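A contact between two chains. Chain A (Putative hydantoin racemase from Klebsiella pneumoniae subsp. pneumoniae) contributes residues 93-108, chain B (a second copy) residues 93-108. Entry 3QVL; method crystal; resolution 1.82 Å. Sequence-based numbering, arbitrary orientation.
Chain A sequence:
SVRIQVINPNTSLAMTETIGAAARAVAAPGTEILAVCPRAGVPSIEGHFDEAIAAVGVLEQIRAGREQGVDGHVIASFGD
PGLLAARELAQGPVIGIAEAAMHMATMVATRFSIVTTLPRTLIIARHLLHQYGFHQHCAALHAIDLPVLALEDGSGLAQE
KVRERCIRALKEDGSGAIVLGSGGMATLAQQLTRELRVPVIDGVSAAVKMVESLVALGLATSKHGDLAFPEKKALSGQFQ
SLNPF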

# COMPACT_ATOMS: atom_id res chain seq x y z
N PRO A 93 11.07 -24.52 -14.25
CA PRO A 93 10.39 -23.25 -13.98
C PRO A 93 9.23 -22.98 -14.94
O PRO A 93 9.27 -23.40 -16.10
CB PRO A 93 11.49 -22.21 -14.19
CG PRO A 93 12.50 -22.88 -15.06
CD PRO A 93 12.47 -24.32 -14.64
N VAL A 94 8.20 -22.30 -14.44
CA VAL A 94 7.04 -21.91 -15.24
C VAL A 94 6.91 -20.39 -15.18
O VAL A 94 6.79 -19.81 -14.10
CB VAL A 94 5.73 -22.56 -14.74
CG1 VAL A 94 4.58 -22.24 -15.68
CG2 VAL A 94 5.89 -24.07 -14.60
N ILE A 95 6.94 -19.75 -16.35
CA ILE A 95 6.88 -18.30 -16.45
C ILE A 95 5.65 -17.86 -17.24
O ILE A 95 5.41 -18.33 -18.35
CB ILE A 95 8.17 -17.70 -17.11
CG1 ILE A 95 9.44 -18.23 -16.42
CG2 ILE A 95 8.13 -16.17 -17.11
CD1 ILE A 95 9.58 -17.88 -14.94
N GLY A 96 4.86 -16.95 -16.66
CA GLY A 96 3.72 -16.36 -17.34
C GLY A 96 4.17 -15.22 -18.24
O GLY A 96 5.19 -14.57 -17.97
N ILE A 97 3.42 -14.97 -19.31
CA ILE A 97 3.80 -13.91 -20.26
C ILE A 97 3.52 -12.50 -19.74
O ILE A 97 4.26 -11.57 -20.07
CB ILE A 97 3.23 -14.13 -21.69
CG1 ILE A 97 1.70 -14.10 -21.70
CG2 ILE A 97 3.79 -15.41 -22.30
CD1 ILE A 97 1.11 -13.71 -23.04
N ALA A 98 2.47 -12.34 -18.94
CA ALA A 98 2.20 -11.07 -18.28
C ALA A 98 3.32 -10.78 -17.28
O ALA A 98 3.87 -9.68 -17.26
CB ALA A 98 0.86 -11.09 -17.58
N GLU A 99 3.65 -11.79 -16.48
CA GLU A 99 4.74 -11.74 -15.52
C GLU A 99 6.05 -11.30 -16.18
O GLU A 99 6.67 -10.33 -15.74
CB GLU A 99 4.90 -13.11 -14.86
CG GLU A 99 6.06 -13.23 -13.87
CD GLU A 99 6.31 -14.66 -13.43
OE1 GLU A 99 6.08 -15.60 -14.24
OE2 GLU A 99 6.74 -14.87 -12.28
N ALA A 100 6.43 -11.99 -17.25
CA ALA A 100 7.69 -11.73 -17.95
C ALA A 100 7.74 -10.35 -18.59
O ALA A 100 8.76 -9.66 -18.50
CB ALA A 100 7.95 -12.81 -18.98
N ALA A 101 6.64 -9.95 -19.24
CA ALA A 101 6.56 -8.64 -19.90
C ALA A 101 6.67 -7.49 -18.92
O ALA A 101 7.37 -6.50 -19.18
CB ALA A 101 5.28 -8.53 -20.71
N MET A 102 5.99 -7.61 -17.78
CA MET A 102 6.04 -6.60 -16.72
C MET A 102 7.43 -6.52 -16.10
O MET A 102 7.93 -5.42 -15.85
CB MET A 102 4.99 -6.90 -15.64
CG MET A 102 3.55 -6.70 -16.08
SD MET A 102 2.39 -7.29 -14.83
CE MET A 102 0.83 -7.12 -15.71
N HIS A 103 8.03 -7.68 -15.85
CA HIS A 103 9.40 -7.77 -15.32
C HIS A 103 10.40 -7.06 -16.22
O HIS A 103 11.24 -6.29 -15.75
CB HIS A 103 9.81 -9.23 -15.10
CG HIS A 103 9.39 -9.79 -13.77
ND1 HIS A 103 8.09 -10.14 -13.49
CD2 HIS A 103 10.11 -10.07 -12.66
CE1 HIS A 103 8.03 -10.61 -12.25
NE2 HIS A 103 9.24 -10.57 -11.73
N MET A 104 10.31 -7.32 -17.53
CA MET A 104 11.20 -6.70 -18.52
C MET A 104 10.98 -5.19 -18.62
O MET A 104 11.94 -4.44 -18.79
CB MET A 104 11.02 -7.34 -19.90
CG MET A 104 11.45 -8.79 -20.02
SD MET A 104 13.20 -9.11 -19.70
CE MET A 104 13.16 -9.43 -17.94
N ALA A 105 9.73 -4.77 -18.52
CA ALA A 105 9.36 -3.36 -18.63
C ALA A 105 10.02 -2.49 -17.57
O ALA A 105 10.44 -1.36 -17.85
CB ALA A 105 7.85 -3.20 -18.58
N THR A 106 10.12 -3.01 -16.35
CA THR A 106 10.71 -2.28 -15.23
C THR A 106 12.24 -2.17 -15.35
O THR A 106 12.87 -1.38 -14.64
CB THR A 106 10.35 -2.91 -13.86
OG1 THR A 106 10.88 -4.24 -13.79
CG2 THR A 106 8.84 -2.95 -13.66
N MET A 107 12.81 -2.96 -16.25
CA MET A 107 14.26 -2.97 -16.47
C MET A 107 14.70 -1.98 -17.55
O MET A 107 15.89 -1.67 -17.66
CB MET A 107 14.74 -4.38 -16.82
CG MET A 107 14.58 -5.39 -15.70
SD MET A 107 15.15 -7.03 -16.18
CE MET A 107 14.67 -7.99 -14.74
N VAL A 108 13.75 -1.48 -18.34
CA VAL A 108 14.06 -0.58 -19.45
C VAL A 108 13.32 0.76 -19.39
O VAL A 108 13.57 1.66 -20.21
CB VAL A 108 13.82 -1.25 -20.84
CG1 VAL A 108 14.88 -2.32 -21.10
CG2 VAL A 108 12.41 -1.84 -20.94
N PRO B 93 21.10 -1.64 -21.88
CA PRO B 93 20.40 -1.80 -20.60
C PRO B 93 21.36 -1.90 -19.41
O PRO B 93 22.47 -2.41 -19.55
CB PRO B 93 19.63 -3.11 -20.78
CG PRO B 93 20.36 -3.84 -21.85
CD PRO B 93 20.84 -2.78 -22.78
N VAL B 94 20.92 -1.38 -18.27
CA VAL B 94 21.68 -1.46 -17.02
C VAL B 94 20.83 -2.18 -15.98
O VAL B 94 19.72 -1.75 -15.67
CB VAL B 94 22.07 -0.05 -16.49
CG1 VAL B 94 22.98 -0.18 -15.28
CG2 VAL B 94 22.76 0.77 -17.58
N ILE B 95 21.37 -3.28 -15.45
CA ILE B 95 20.65 -4.10 -14.47
C ILE B 95 21.41 -4.15 -13.14
O ILE B 95 22.60 -4.45 -13.11
CB ILE B 95 20.42 -5.55 -15.00
CG1 ILE B 95 19.79 -5.54 -16.41
CG2 ILE B 95 19.58 -6.37 -14.02
CD1 ILE B 95 18.41 -4.89 -16.50
N GLY B 96 20.70 -3.84 -12.06
CA GLY B 96 21.26 -3.96 -10.71
C GLY B 96 21.17 -5.39 -10.23
O GLY B 96 20.28 -6.14 -10.64
N ILE B 97 22.09 -5.78 -9.35
CA ILE B 97 22.11 -7.16 -8.85
C ILE B 97 21.02 -7.46 -7.82
O ILE B 97 20.52 -8.58 -7.76
CB ILE B 97 23.51 -7.62 -8.34
CG1 ILE B 97 23.98 -6.79 -7.15
CG2 ILE B 97 24.51 -7.61 -9.49
CD1 ILE B 97 24.99 -7.52 -6.27
N ALA B 98 20.65 -6.46 -7.02
CA ALA B 98 19.51 -6.59 -6.11
C ALA B 98 18.23 -6.75 -6.92
O ALA B 98 17.43 -7.65 -6.66
CB ALA B 98 19.41 -5.40 -5.19
N GLU B 99 18.08 -5.88 -7.92
CA GLU B 99 16.96 -5.91 -8.86
C GLU B 99 16.81 -7.30 -9.49
O GLU B 99 15.74 -7.90 -9.43
CB GLU B 99 17.17 -4.84 -9.93
CG GLU B 99 16.11 -4.80 -11.03
CD GLU B 99 16.49 -3.88 -12.18
OE1 GLU B 99 17.70 -3.75 -12.47
OE2 GLU B 99 15.58 -3.29 -12.79
N ALA B 100 17.90 -7.80 -10.08
CA ALA B 100 17.89 -9.08 -10.79
C ALA B 100 17.60 -10.27 -9.87
O ALA B 100 16.83 -11.15 -10.24
CB ALA B 100 19.20 -9.28 -11.52
N ALA B 101 18.22 -10.28 -8.69
CA ALA B 101 18.03 -11.36 -7.72
C ALA B 101 16.60 -11.44 -7.22
O ALA B 101 16.03 -12.53 -7.10
CB ALA B 101 19.00 -11.21 -6.55
N MET B 102 16.01 -10.28 -6.92
CA MET B 102 14.62 -10.20 -6.48
C MET B 102 13.65 -10.63 -7.58
O MET B 102 12.69 -11.35 -7.32
CB MET B 102 14.28 -8.78 -6.01
CG MET B 102 14.96 -8.36 -4.72
SD MET B 102 14.70 -6.61 -4.36
CE MET B 102 15.77 -6.38 -2.95
N HIS B 103 13.92 -10.17 -8.81
CA HIS B 103 13.12 -10.55 -9.98
C HIS B 103 13.11 -12.07 -10.19
O HIS B 103 12.05 -12.66 -10.41
CB HIS B 103 13.64 -9.85 -11.24
CG HIS B 103 13.06 -8.48 -11.45
ND1 HIS B 103 13.45 -7.38 -10.71
CD2 HIS B 103 12.14 -8.03 -12.33
CE1 HIS B 103 12.78 -6.32 -11.12
NE2 HIS B 103 11.98 -6.69 -12.10
N MET B 104 14.29 -12.69 -10.10
CA MET B 104 14.42 -14.14 -10.26
C MET B 104 13.73 -14.91 -9.14
O MET B 104 13.14 -15.96 -9.38
CB MET B 104 15.90 -14.56 -10.33
CG MET B 104 16.66 -14.08 -11.56
SD MET B 104 16.04 -14.67 -13.14
CE MET B 104 14.88 -13.38 -13.56
N ALA B 105 13.81 -14.38 -7.92
CA ALA B 105 13.23 -15.01 -6.74
C ALA B 105 11.72 -15.19 -6.85
O ALA B 105 11.18 -16.22 -6.43
CB ALA B 105 13.58 -14.23 -5.49
N THR B 106 11.04 -14.20 -7.42
CA THR B 106 9.59 -14.23 -7.57
C THR B 106 9.14 -15.22 -8.66
O THR B 106 7.96 -15.56 -8.75
CB THR B 106 9.01 -12.83 -7.88
OG1 THR B 106 9.53 -12.35 -9.13
CG2 THR B 106 9.35 -11.84 -6.77
N MET B 107 10.09 -15.67 -9.48
CA MET B 107 9.80 -16.60 -10.56
C MET B 107 9.94 -18.07 -10.13
O MET B 107 9.48 -18.97 -10.84
CB MET B 107 10.71 -16.32 -11.76
CG MET B 107 10.46 -14.98 -12.43
SD MET B 107 11.56 -14.70 -13.82
CE MET B 107 11.14 -13.01 -14.25
N VAL B 108 10.57 -18.30 -8.98
CA VAL B 108 10.83 -19.66 -8.50
C VAL B 108 10.27 -19.95 -7.10
O VAL B 108 10.32 -21.09 -6.63
CB VAL B 108 12.35 -20.03 -8.55
CG1 VAL B 108 12.81 -20.20 -10.00
CG2 VAL B 108 13.19 -18.99 -7.82
O HOH W 1 8.71 -21.36 -11.75
O HOH W 2 6.98 -12.95 -10.58
O HOH W 3 13.14 -3.41 -12.01
O HOH W 4 18.17 -0.50 -18.44

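This is a two-fold symmetric, antiparallel helix-helix contact in which a buried polar centre, two histidines each hydrogen-bonded to a threonine of the other chain, is flanked by methionine-isoleucine packing and bridged by water. The helices run at 174° to each other with their axes 11.5 Å apart at closest approach, a spacing that leaves room for large side chains between them. The exact two-fold sets the register: His A103 faces His B103, while Ile A95 lies across from Met B107 and Met A107 from Ile B95, so each interaction away from the axis occurs twice.

The histidine is fixed at both nitrogens. Within its own helix, His A103 ND1 donates to Glu A99 O at 2.7 Å, a carbonyl one turn back that also accepts the helical backbone bond from His A103 N. This anchors the ring with NE2 directed across the interface, where His A103 NE2 donates to Thr B106 OG1 at 3.2 Å. Thr B106 OG1 accepts through a lone pair while its single proton goes to His B103 O at 2.8 Å. The two imidazoles meet obliquely, their centroids 4.8 Å apart and their planes at 80°; their closest atoms are modelled too near each other for that approach to carry structural weight.

Met B107 covers one face of the His A103 ring, its CE 3.8 Å from the ring centroid, while Thr B106 OG1 sits at the ring's edge. Adjacent residues of one chain therefore serve the apolar face and the polar edge of the same imidazole. The methionine reaches the ring in an extended m, t, t conformation, although its CA-to-CB bond points sideways. Nearer its backbone, Met B107 CB packs against Ile A95 CD1 at 3.7 Å. Met A107 and Met B107 have the most area covered by the opposite stretch in their respective chains.

Water completes the polar network. Water 2 lies 2.6 Å from Glu A99 OE2 and 3.0 Å from Thr B106 OG1, linking the two, while the other carboxylate oxygen, Glu A99 OE1, accepts from Gly A96 N at 3.0 Å, at the helix start. Water 1 accepts from Val A94 N at 2.9 Å and donates to Met B107 O at 2.7 Å, joining the two backbones across the interface. The rule is economical: pair each buried polar group with a defined partner, and let methionine fill the space around it.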